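Local coordinates for acetyltransferase (Sinorhizobium meliloti, PDB 4JXQ), which probably transfers an acyl group, most likely acetyl, from acetyl-CoA, which it binds, to an unidentified acceptor, at residues L104-V109 with R136-E141. Residues are numbered along the deposited sequence; the frame is centred on the assembly and turned at random.
Sequences LLSELV and RALGFE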
loop_
_atom_site.group_PDB
_atom_site.type_symbol
_atom_site.label_atom_id
_atom_site.label_comp_id
_atom_site.label_asym_id
_atom_site.label_seq_id
_atom_site.Cartn_x
_atom_site.Cartn_y
_atom_site.Cartn_z
ATOM N N LEU A 104 0.955 -22.926 -4.312
ATOM C CA LEU A 104 0.124 -21.911 -3.589
ATOM C C LEU A 104 -0.166 -20.739 -4.449
ATOM O O LEU A 104 -1.303 -20.260 -4.470
ATOM C CB LEU A 104 0.890 -21.497 -2.343
ATOM C CG LEU A 104 0.911 -22.528 -1.195
ATOM C CD1 LEU A 104 1.926 -22.182 -0.160
ATOM C CD2 LEU A 104 -0.511 -22.693 -0.601
ATOM N N LEU A 105 0.842 -20.212 -5.165
ATOM C CA LEU A 105 0.592 -19.046 -6.015
ATOM C C LEU A 105 -0.349 -19.374 -7.170
ATOM O O LEU A 105 -1.209 -18.608 -7.527
ATOM C CB LEU A 105 1.915 -18.444 -6.498
ATOM C CG LEU A 105 1.826 -17.128 -7.248
ATOM C CD1 LEU A 105 1.009 -16.071 -6.524
ATOM C CD2 LEU A 105 3.225 -16.640 -7.557
ATOM N N SER A 106 -0.158 -20.593 -7.749
ATOM C CA SER A 106 -1.083 -21.035 -8.805
ATOM C C SER A 106 -2.594 -21.066 -8.365
ATOM O O SER A 106 -3.503 -20.707 -9.061
ATOM C CB SER A 106 -0.712 -22.413 -9.321
ATOM O OG SER A 106 0.560 -22.505 -9.933
ATOM N N GLU A 107 -2.737 -21.527 -7.129
ATOM C CA GLU A 107 -4.048 -21.555 -6.499
ATOM C C GLU A 107 -4.604 -20.158 -6.304
ATOM O O GLU A 107 -5.759 -19.891 -6.626
ATOM C CB GLU A 107 -3.963 -22.336 -5.192
ATOM C CG GLU A 107 -5.188 -22.312 -4.267
ATOM C CD GLU A 107 -6.397 -23.040 -4.712
ATOM O OE1 GLU A 107 -6.458 -23.531 -5.843
ATOM O OE2 GLU A 107 -7.385 -23.102 -3.963
ATOM N N LEU A 108 -3.798 -19.226 -5.777
ATOM C CA LEU A 108 -4.272 -17.883 -5.647
ATOM C C LEU A 108 -4.637 -17.294 -6.981
ATOM O O LEU A 108 -5.671 -16.636 -7.107
ATOM C CB LEU A 108 -3.267 -16.999 -4.925
ATOM C CG LEU A 108 -2.922 -17.357 -3.485
ATOM C CD1 LEU A 108 -1.988 -16.294 -2.954
ATOM C CD2 LEU A 108 -4.156 -17.507 -2.576
ATOM N N VAL A 109 -3.773 -17.426 -7.984
ATOM C CA VAL A 109 -4.024 -16.881 -9.313
ATOM C C VAL A 109 -5.338 -17.482 -9.853
ATOM O O VAL A 109 -6.191 -16.760 -10.351
ATOM C CB VAL A 109 -2.850 -17.155 -10.248
ATOM C CG1 VAL A 109 -3.222 -16.853 -11.671
ATOM C CG2 VAL A 109 -1.643 -16.314 -9.822
ATOM N N ARG A 136 7.764 -14.582 -11.130
ATOM C CA ARG A 136 7.982 -14.591 -12.596
ATOM C C ARG A 136 7.502 -15.917 -13.361
ATOM O O ARG A 136 6.891 -15.971 -14.431
ATOM C CB ARG A 136 9.477 -14.326 -12.902
ATOM C CG ARG A 136 9.818 -14.298 -14.393
ATOM C CD ARG A 136 9.270 -13.082 -15.107
ATOM N NE ARG A 136 9.448 -13.015 -16.535
ATOM C CZ ARG A 136 8.863 -13.811 -17.466
ATOM N NH1 ARG A 136 8.028 -14.804 -17.068
ATOM N NH2 ARG A 136 9.096 -13.618 -18.817
ATOM N N ALA A 137 7.729 -16.981 -12.604
ATOM C CA ALA A 137 7.365 -18.316 -13.057
ATOM C C ALA A 137 5.867 -18.425 -13.293
ATOM O O ALA A 137 5.416 -19.211 -14.114
ATOM C CB ALA A 137 7.833 -19.386 -12.082
ATOM N N LEU A 138 5.078 -17.668 -12.546
ATOM C CA LEU A 138 3.641 -17.600 -12.633
ATOM C C LEU A 138 3.159 -16.453 -13.485
ATOM O O LEU A 138 1.981 -16.130 -13.447
ATOM C CB LEU A 138 3.008 -17.557 -11.218
ATOM C CG LEU A 138 2.606 -18.863 -10.536
ATOM C CD1 LEU A 138 1.405 -19.430 -11.303
ATOM C CD2 LEU A 138 3.745 -19.819 -10.564
ATOM N N GLY A 139 4.017 -15.845 -14.283
ATOM C CA GLY A 139 3.583 -14.859 -15.226
ATOM C C GLY A 139 3.563 -13.431 -14.725
ATOM O O GLY A 139 3.143 -12.526 -15.421
ATOM N N PHE A 140 4.037 -13.181 -13.501
ATOM C CA PHE A 140 4.173 -11.799 -13.044
ATOM C C PHE A 140 5.361 -11.164 -13.745
ATOM O O PHE A 140 6.350 -11.830 -14.054
ATOM C CB PHE A 140 4.426 -11.767 -11.528
ATOM C CG PHE A 140 3.268 -12.101 -10.659
ATOM C CD1 PHE A 140 2.777 -13.396 -10.559
ATOM C CD2 PHE A 140 2.668 -11.108 -9.899
ATOM C CE1 PHE A 140 1.718 -13.662 -9.712
ATOM C CE2 PHE A 140 1.643 -11.395 -9.015
ATOM C CZ PHE A 140 1.148 -12.649 -8.937
ATOM N N GLU A 141 5.236 -9.886 -13.971
ATOM C CA GLU A 141 6.335 -9.058 -14.499
ATOM C C GLU A 141 6.750 -7.988 -13.440
ATOM O O GLU A 141 5.928 -7.421 -12.734
ATOM C CB GLU A 141 5.944 -8.379 -15.778
ATOM C CG GLU A 141 5.755 -9.430 -16.879
ATOM C CD GLU A 141 5.439 -8.881 -18.253
ATOM O OE1 GLU A 141 5.417 -7.650 -18.463
ATOM O OE2 GLU A 141 5.197 -9.744 -19.107
#
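L105 and L138 run past each other in opposite directions, flank to flank, and this pairing is the centre of a largely apolar interface. The CD2 methyl of L105 lies against the branch carbon CG of L138 at 3.8 Å and is just as near its CB, while L138 reaches across the helix, bringing its CD1 3.5 Å from OG of S106 in the conformer described, one of two modelled for that serine. There the hydroxyl spends its hydrogen bond within its own helix, on the carbonyl O of K102, and offers L138 no more than van der Waals contact. With CG of L105 anti to the backbone N (chi1 -173°), its two methyls divide the work: CD2 fits against L138 and also comes obliquely within 4.0 Å of CE1 of F140, and CD1 lies 4.1 Å from the same ring atom. V109, one turn further on, adds CG2, again oblique to the ring, at 4.3 Å from F140 CE1. Cutting L105 back to alanine would remove both methyls and would probably leave a gap between L138 and the phenyl ring, with both less firmly held. The turn presenting L138 and F140 is a Schellman motif, in which G139, at positive phi, ends helix 129-137 and F140 N bonds to H135 O. It illustrates how a GNAT fold packs its last helix: the turn that ends it sits beside helix 100-115, whose L105 also neighbours the acetyl-CoA-binding residue I89.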